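Local atomic coordinates of CELL WALL surface anchor family protein (Streptococcus pneumoniae, PDB entry 2WW8), a protein that serves as the adhesin of the pneumococcal pilus, a multidomain surface protein that probably attaches the bacterium to host cells through an integrin-like domain. Residues Ser222-Asp226 with Ser266-Val270; Ala254-Leu258 with Ile575-Leu579; Tyr321-Thr325 with Ile369-Ala374. All coordinates share one frame. Where two conformers were deposited one is given. Residue numbers count along the deposited sequence, not the author numbering.

Contact 1 of 3, residues Ser222-Asp226 with Ser266-Val270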
loop_
_atom_site.group_PDB
_atom_site.type_symbol
_atom_site.label_atom_id
_atom_site.label_comp_id
_atom_site.label_asym_id
_atom_site.label_seq_id
_atom_site.Cartn_x
_atom_site.Cartn_y
_atom_site.Cartn_z
ATOM N N SER A 222 -17.009 -12.469 -28.996
ATOM C CA SER A 222 -16.762 -11.515 -30.070
ATOM C C SER A 222 -17.843 -10.426 -30.208
ATOM O O SER A 222 -17.720 -9.520 -31.069
ATOM C CB SER A 222 -16.549 -12.297 -31.372
ATOM O OG SER A 222 -17.777 -12.934 -31.688
ATOM N N VAL A 223 -18.882 -10.510 -29.365
ATOM C CA VAL A 223 -19.982 -9.575 -29.417
ATOM C C VAL A 223 -20.009 -8.775 -28.102
ATOM O O VAL A 223 -20.557 -9.261 -27.116
ATOM C CB VAL A 223 -21.329 -10.304 -29.743
ATOM C CG1 VAL A 223 -22.495 -9.401 -29.843
ATOM C CG2 VAL A 223 -21.240 -11.019 -31.106
ATOM N N PRO A 224 -19.468 -7.539 -28.127
ATOM C CA PRO A 224 -19.473 -6.695 -26.951
ATOM C C PRO A 224 -20.872 -6.093 -26.803
ATOM O O PRO A 224 -21.738 -6.304 -27.670
ATOM C CB PRO A 224 -18.394 -5.667 -27.278
ATOM C CG PRO A 224 -18.633 -5.424 -28.716
ATOM C CD PRO A 224 -18.866 -6.829 -29.271
ATOM N N LEU A 225 -21.064 -5.386 -25.692
ATOM C CA LEU A 225 -22.352 -4.730 -25.384
ATOM C C LEU A 225 -22.344 -3.245 -25.662
ATOM O O LEU A 225 -21.370 -2.573 -25.349
ATOM C CB LEU A 225 -22.648 -4.855 -23.887
ATOM C CG LEU A 225 -22.627 -6.284 -23.324
ATOM C CD1 LEU A 225 -22.824 -6.186 -21.803
ATOM C CD2 LEU A 225 -23.735 -7.155 -23.952
ATOM N N ASP A 226 -23.444 -2.743 -26.222
ATOM C CA ASP A 226 -23.765 -1.327 -26.370
ATOM C C ASP A 226 -25.050 -1.112 -25.548
ATOM O O ASP A 226 -26.121 -1.611 -25.897
ATOM C CB ASP A 226 -24.012 -0.924 -27.856
ATOM C CG ASP A 226 -22.708 -0.657 -28.636
ATOM O OD1 ASP A 226 -21.668 -0.281 -28.048
ATOM O OD2 ASP A 226 -22.695 -0.896 -29.865
ATOM N N SER A 266 -13.459 -3.319 -21.187
ATOM C CA SER A 266 -13.216 -2.114 -21.999
ATOM C C SER A 266 -13.847 -2.124 -23.417
ATOM O O SER A 266 -13.928 -1.057 -24.044
ATOM C CB SER A 266 -11.686 -1.837 -22.075
ATOM O OG SER A 266 -11.056 -2.806 -22.930
ATOM N N GLU A 267 -14.277 -3.277 -23.940
ATOM C CA GLU A 267 -15.056 -3.255 -25.190
ATOM C C GLU A 267 -16.512 -2.776 -25.145
ATOM O O GLU A 267 -17.106 -2.414 -26.182
ATOM C CB GLU A 267 -15.036 -4.598 -25.909
ATOM C CG GLU A 267 -13.704 -5.291 -25.909
ATOM C CD GLU A 267 -13.090 -5.124 -27.245
ATOM O OE1 GLU A 267 -13.003 -3.914 -27.586
ATOM O OE2 GLU A 267 -12.753 -6.161 -27.906
ATOM N N ASN A 268 -17.090 -2.719 -23.945
ATOM C CA ASN A 268 -18.523 -2.499 -23.826
ATOM C C ASN A 268 -18.665 -0.984 -23.850
ATOM O O ASN A 268 -17.707 -0.308 -23.563
ATOM C CB ASN A 268 -19.057 -3.092 -22.519
ATOM C CG ASN A 268 -19.083 -4.617 -22.527
ATOM O OD1 ASN A 268 -19.049 -5.259 -23.577
ATOM N ND2 ASN A 268 -19.240 -5.201 -21.352
ATOM N N ARG A 269 -19.817 -0.456 -24.258
ATOM C CA ARG A 269 -19.989 0.979 -24.246
ATOM C C ARG A 269 -21.316 1.280 -23.550
ATOM O O ARG A 269 -22.222 0.449 -23.599
ATOM C CB ARG A 269 -19.997 1.541 -25.672
ATOM C CG ARG A 269 -18.615 1.643 -26.349
ATOM C CD ARG A 269 -18.938 1.443 -27.843
ATOM N NE ARG A 269 -19.177 2.691 -28.523
ATOM C CZ ARG A 269 -20.041 2.915 -29.515
ATOM N NH1 ARG A 269 -20.871 2.023 -30.014
ATOM N NH2 ARG A 269 -20.088 4.126 -30.039
ATOM N N VAL A 270 -21.427 2.447 -22.903
ATOM C CA VAL A 270 -22.630 2.857 -22.163
ATOM C C VAL A 270 -22.994 4.320 -22.462
ATOM O O VAL A 270 -22.096 5.162 -22.713
ATOM C CB VAL A 270 -22.428 2.684 -20.606
ATOM C CG1 VAL A 270 -22.410 1.233 -20.252
ATOM C CG2 VAL A 270 -21.190 3.388 -20.070
#
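Two parallel strands start side by side here, in the sheet of the integrin-like domain, whose magnesium site includes Ser234, Ser236 and Asp387. Arg269 N donates to Leu225 O at 2.8 Å, the backbone bond that sets Asp226 beside Arg269. One residue earlier a side chain replaces the main chain: Asn268 OD1 accepts Leu225 N at 2.9 Å, nearly straight at 170°, while its ND2 donates to Ile262 O of the preceding helix, so both ends of the amide are used. Pro224, which has no backbone NH to offer, packs its CB 3.7 Å from Glu267 O; that carbonyl is taken by Arg375. On the face shared by Asp226 and Arg269, Asp226 OD1 forms a salt bridge with Arg269 NH1 at 3.1 Å. Arg375 is a second cationic partner of OD1, Ser378 binds OD2, and Arg269 NH1 also donates to Gln373 O. The buried carboxylate is thus neutralised by two arginines, and the side-chain bonds add to the backbone bond where the strand pair begins.

Contact 2 of 3, residues Ala254-Leu258 with Ile575-Leu579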
loop_
_atom_site.group_PDB
_atom_site.type_symbol
_atom_site.label_atom_id
_atom_site.label_comp_id
_atom_site.label_asym_id
_atom_site.label_seq_id
_atom_site.Cartn_x
_atom_site.Cartn_y
_atom_site.Cartn_z
ATOM N N ALA A 254 -27.193 2.486 -7.578
ATOM C CA ALA A 254 -27.317 1.227 -8.318
ATOM C C ALA A 254 -26.862 1.463 -9.787
ATOM O O ALA A 254 -26.118 0.663 -10.335
ATOM C CB ALA A 254 -28.748 0.696 -8.303
ATOM N N THR A 255 -27.278 2.575 -10.401
ATOM C CA THR A 255 -26.874 2.884 -11.773
ATOM C C THR A 255 -25.341 2.963 -11.907
ATOM O O THR A 255 -24.781 2.298 -12.805
ATOM C CB THR A 255 -27.570 4.163 -12.275
ATOM O OG1 THR A 255 -28.980 3.961 -12.217
ATOM C CG2 THR A 255 -27.177 4.614 -13.704
ATOM N N ARG A 256 -24.712 3.738 -11.010
ATOM C CA ARG A 256 -23.257 3.860 -10.984
ATOM C C ARG A 256 -22.591 2.486 -10.875
ATOM O O ARG A 256 -21.580 2.316 -11.563
ATOM C CB ARG A 256 -22.722 4.785 -9.886
ATOM C CG ARG A 256 -23.156 6.258 -10.137
ATOM C CD ARG A 256 -22.764 7.105 -8.914
ATOM N NE ARG A 256 -23.079 8.468 -9.319
ATOM C CZ ARG A 256 -23.236 9.507 -8.510
ATOM N NH1 ARG A 256 -23.078 9.333 -7.195
ATOM N NH2 ARG A 256 -23.525 10.696 -9.056
ATOM N N SER A 257 -23.116 1.588 -10.029
ATOM C CA SER A 257 -22.481 0.267 -9.860
ATOM C C SER A 257 -22.668 -0.597 -11.097
ATOM O O SER A 257 -21.741 -1.284 -11.486
ATOM C CB SER A 257 -22.906 -0.514 -8.620
ATOM O OG SER A 257 -22.282 -1.785 -8.694
ATOM N N LEU A 258 -23.837 -0.530 -11.715
ATOM C CA LEU A 258 -24.094 -1.222 -12.970
ATOM C C LEU A 258 -23.155 -0.720 -14.104
ATOM O O LEU A 258 -22.595 -1.505 -14.859
ATOM C CB LEU A 258 -25.573 -1.073 -13.389
ATOM C CG LEU A 258 -25.948 -1.699 -14.745
ATOM C CD1 LEU A 258 -25.737 -3.214 -14.716
ATOM C CD2 LEU A 258 -27.360 -1.342 -15.199
ATOM N N ILE A 575 -32.739 -2.566 -5.623
ATOM C CA ILE A 575 -32.595 -2.166 -7.007
ATOM C C ILE A 575 -31.311 -2.693 -7.668
ATOM O O ILE A 575 -31.355 -3.325 -8.719
ATOM C CB ILE A 575 -32.695 -0.645 -7.134
ATOM C CG1 ILE A 575 -34.048 -0.151 -6.585
ATOM C CG2 ILE A 575 -32.425 -0.180 -8.619
ATOM C CD1 ILE A 575 -33.969 1.337 -6.248
ATOM N N LEU A 576 -30.151 -2.527 -7.045
ATOM C CA LEU A 576 -28.930 -3.059 -7.635
ATOM C C LEU A 576 -29.016 -4.584 -7.838
ATOM O O LEU A 576 -28.672 -5.109 -8.920
ATOM C CB LEU A 576 -27.690 -2.662 -6.818
ATOM C CG LEU A 576 -26.368 -3.157 -7.420
ATOM C CD1 LEU A 576 -26.243 -2.764 -8.960
ATOM C CD2 LEU A 576 -25.178 -2.729 -6.558
ATOM N N GLU A 577 -29.515 -5.280 -6.818
ATOM C CA GLU A 577 -29.602 -6.716 -6.909
ATOM C C GLU A 577 -30.403 -7.078 -8.159
ATOM O O GLU A 577 -30.060 -8.021 -8.865
ATOM C CB GLU A 577 -30.254 -7.263 -5.642
ATOM C CG GLU A 577 -30.682 -8.732 -5.681
ATOM C CD GLU A 577 -31.514 -8.979 -4.400
ATOM O OE1 GLU A 577 -30.892 -9.183 -3.328
ATOM O OE2 GLU A 577 -32.774 -8.870 -4.437
ATOM N N GLN A 578 -31.466 -6.332 -8.443
ATOM C CA GLN A 578 -32.291 -6.714 -9.601
ATOM C C GLN A 578 -31.672 -6.385 -10.962
ATOM O O GLN A 578 -31.745 -7.198 -11.896
ATOM C CB GLN A 578 -33.692 -6.157 -9.425
ATOM C CG GLN A 578 -34.673 -6.647 -10.427
ATOM C CD GLN A 578 -34.771 -8.170 -10.516
ATOM O OE1 GLN A 578 -34.673 -8.704 -11.631
ATOM N NE2 GLN A 578 -34.882 -8.864 -9.392
ATOM N N LEU A 579 -31.028 -5.216 -11.047
ATOM C CA LEU A 579 -30.246 -4.846 -12.218
ATOM C C LEU A 579 -29.149 -5.885 -12.406
ATOM O O LEU A 579 -28.898 -6.335 -13.539
ATOM C CB LEU A 579 -29.591 -3.474 -12.057
ATOM C CG LEU A 579 -30.542 -2.284 -12.050
ATOM C CD1 LEU A 579 -29.816 -1.019 -11.591
ATOM C CD2 LEU A 579 -31.170 -2.015 -13.433
#
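Helices 247-263 and 575-583 lie side by side on one face of the parallel sheet of an integrin-like (von Willebrand factor A) domain, a Rossmann-type alpha/beta fold. Their short segments run in roughly the same direction, 34° apart, and the axes approach to 9.3 Å. The small Ala254 lets the backbones come close here, with Ala254 CA 4.6 Å from Leu576 CA. Ile575 opens the second helix and touches Ala254 through CG2, 3.8 Å from Ala254 CB; it also packs on Ile539 of strand 533-539. Leu576 follows with a larger contact: its CB is 3.8 Å from Ala254 CB, and its branched end reaches over the neighbouring turn, CD2 lying 3.7 Å from Ser257 OG. The next two residues make no contact with 254-258. One turn after Ile575, Leu579 points back between the helices and down to the sheet, where Phe383, Ile385 and Val537 receive it; Leu258 joins it on Phe383. The interface is apolar packing, continued by the sheet side chains beneath. Leu579 spans both ends of the first segment, with CD1 3.9 Å from Ala254 CB and CD2 4.3 Å from Leu258 CD2.

Contact 3 of 3, residues Tyr321-Thr325 with Ile369-Ala374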
loop_
_atom_site.group_PDB
_atom_site.type_symbol
_atom_site.label_atom_id
_atom_site.label_comp_id
_atom_site.label_asym_id
_atom_site.label_seq_id
_atom_site.Cartn_x
_atom_site.Cartn_y
_atom_site.Cartn_z
ATOM N N TYR A 321 -25.930 11.484 -20.456
ATOM C CA TYR A 321 -24.703 11.370 -21.197
ATOM C C TYR A 321 -25.031 10.668 -22.494
ATOM O O TYR A 321 -25.043 9.423 -22.584
ATOM C CB TYR A 321 -23.637 10.671 -20.345
ATOM C CG TYR A 321 -22.283 10.888 -20.965
ATOM C CD1 TYR A 321 -21.853 10.089 -22.043
ATOM C CD2 TYR A 321 -21.431 11.884 -20.493
ATOM C CE1 TYR A 321 -20.609 10.257 -22.622
ATOM C CE2 TYR A 321 -20.167 12.087 -21.071
ATOM C CZ TYR A 321 -19.800 11.270 -22.123
ATOM O OH TYR A 321 -18.590 11.492 -22.701
ATOM N N LEU A 322 -25.334 11.479 -23.502
ATOM C CA LEU A 322 -26.113 10.984 -24.640
ATOM C C LEU A 322 -25.208 10.391 -25.735
ATOM O O LEU A 322 -25.587 10.419 -26.906
ATOM C CB LEU A 322 -26.924 12.111 -25.279
ATOM C CG LEU A 322 -28.004 12.623 -24.335
ATOM C CD1 LEU A 322 -28.731 13.903 -24.821
ATOM C CD2 LEU A 322 -28.946 11.539 -23.829
ATOM N N LYS A 323 -24.032 9.893 -25.353
ATOM C CA LYS A 323 -23.065 9.288 -26.259
ATOM C C LYS A 323 -22.572 7.939 -25.687
ATOM O O LYS A 323 -22.132 7.852 -24.498
ATOM C CB LYS A 323 -21.927 10.280 -26.419
ATOM C CG LYS A 323 -20.990 10.010 -27.588
ATOM C CD LYS A 323 -19.719 10.873 -27.526
ATOM C CE LYS A 323 -18.550 10.112 -26.919
ATOM N NZ LYS A 323 -17.522 11.065 -26.421
ATOM N N LEU A 324 -22.731 6.868 -26.489
ATOM C CA LEU A 324 -22.190 5.531 -26.156
ATOM C C LEU A 324 -20.685 5.692 -26.051
ATOM O O LEU A 324 -20.053 6.225 -26.985
ATOM C CB LEU A 324 -22.480 4.522 -27.279
ATOM C CG LEU A 324 -23.901 3.958 -27.205
ATOM C CD1 LEU A 324 -24.075 3.069 -28.421
ATOM C CD2 LEU A 324 -24.091 3.231 -25.895
ATOM N N THR A 325 -20.083 5.265 -24.942
ATOM C CA THR A 325 -18.659 5.521 -24.736
ATOM C C THR A 325 -18.024 4.359 -23.961
ATOM O O THR A 325 -18.702 3.785 -23.101
ATOM C CB THR A 325 -18.372 6.828 -23.944
ATOM O OG1 THR A 325 -16.953 7.046 -23.842
ATOM C CG2 THR A 325 -18.881 6.803 -22.518
ATOM N N ILE A 369 -30.150 6.756 -29.807
ATOM C CA ILE A 369 -28.748 6.477 -29.495
ATOM C C ILE A 369 -28.278 5.136 -30.088
ATOM O O ILE A 369 -27.229 5.082 -30.713
ATOM C CB ILE A 369 -28.479 6.517 -27.969
ATOM C CG1 ILE A 369 -28.676 7.972 -27.512
ATOM C CG2 ILE A 369 -27.093 5.898 -27.612
ATOM C CD1 ILE A 369 -28.667 8.072 -26.021
ATOM N N LEU A 370 -29.017 4.060 -29.846
ATOM C CA LEU A 370 -28.610 2.722 -30.376
ATOM C C LEU A 370 -28.665 2.698 -31.904
ATOM O O LEU A 370 -27.722 2.225 -32.548
ATOM C CB LEU A 370 -29.530 1.685 -29.765
ATOM C CG LEU A 370 -29.292 1.425 -28.283
ATOM C CD1 LEU A 370 -30.452 0.605 -27.762
ATOM C CD2 LEU A 370 -27.875 0.695 -28.058
ATOM N N THR A 371 -29.714 3.284 -32.492
ATOM C CA THR A 371 -29.795 3.322 -33.943
ATOM C C THR A 371 -28.578 4.075 -34.537
ATOM O O THR A 371 -27.957 3.667 -35.526
ATOM C CB THR A 371 -31.190 3.881 -34.408
ATOM O OG1 THR A 371 -32.215 2.955 -33.983
ATOM C CG2 THR A 371 -31.213 3.917 -35.951
ATOM N N GLN A 372 -28.276 5.231 -33.955
ATOM C CA GLN A 372 -27.283 6.115 -34.558
ATOM C C GLN A 372 -25.871 5.737 -34.168
ATOM O O GLN A 372 -24.968 5.902 -34.977
ATOM C CB GLN A 372 -27.531 7.554 -34.155
ATOM C CG GLN A 372 -28.797 8.023 -34.873
ATOM C CD GLN A 372 -29.011 9.467 -34.581
ATOM O OE1 GLN A 372 -28.187 10.070 -33.887
ATOM N NE2 GLN A 372 -30.100 10.036 -35.075
ATOM N N GLN A 373 -25.692 5.211 -32.960
ATOM C CA GLN A 373 -24.316 5.055 -32.452
ATOM C C GLN A 373 -23.859 3.615 -32.171
ATOM O O GLN A 373 -22.663 3.414 -32.048
ATOM C CB GLN A 373 -24.139 5.858 -31.177
ATOM C CG GLN A 373 -24.574 7.365 -31.319
ATOM C CD GLN A 373 -24.436 8.032 -29.941
ATOM O OE1 GLN A 373 -23.452 7.789 -29.239
ATOM N NE2 GLN A 373 -25.372 8.837 -29.549
ATOM N N ALA A 374 -24.753 2.640 -32.071
ATOM C CA ALA A 374 -24.328 1.286 -31.722
ATOM C C ALA A 374 -23.480 0.679 -32.848
ATOM O O ALA A 374 -23.654 0.980 -34.046
ATOM C CB ALA A 374 -25.553 0.392 -31.453
HETATM O O HOH W 1 -20.703 7.330 -29.559
#
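Leu324 forms the apolar centre of this contact, the most extensively covered residue of the pair. Leu324 CG rests 3.8 Å from Ile369 CG2, and Leu324 CD1 reaches the end of the helix, 3.7 Å from Ala374 N and 4.3 Å from Ala374 CB, with Leu370 at the margin. Beneath lies the parallel sheet of the integrin-like domain: Ile369 and Leu370 settle on Val228, and Leu324 on Ala271, so helix 359-373 and the edge segment close over the same sheet face. Farther out, Leu322 CD2 meets Ile369 CD1 at 4.1 Å. The chain turns a corner at Lys323, which leaves the backbone groups on both sides of it facing the last turn of the helix. Gln373 answers them with a single amide: NE2 donates to Leu322 O at 3.1 Å, and OE1 accepts Leu324 N at 3.0 Å. The same OE1 takes a further bond from a water, 2.8 Å away, which also donates to Leu324 O at 2.9 Å. At the outer edge the aliphatic part of Lys323 passes the amide, its CG 3.7 Å from Gln373 OE1, while NZ pairs with Asp330 of helix 328-337. The main-chain Gln373 O is used too, accepting Arg269 NH1. The chemistry implies a division between leucine and isoleucine packing against the sheet and a glutamine amide that serves the carbonyl and NH flanking Lys323, between Tyr321 and Thr325, which pair with strand 269-275, thereby joining the helix end to a bent edge of the fold.

Overall arrangement
From the N terminus, strand 225-232 leads into helix 247-263 and then strand 269-275, where contact 1 closes the first loop by setting the two strands parallel. Contact 3 comes next in series: the chain continues from the edge segment 321-325 to helix 359-373, whose end at 369-374 closes the loop opened at 321-325. It touches contact 1 directly, with Val270 O 3.0 Å from Thr325 N, a probable hydrogen bond. Contact 2 opens within the span of contact 1, so the two cross, and closes only at helix 575-583; the whole of contact 3 falls within its long loop. Together they tie strands, edge and helices into one integrin-like domain.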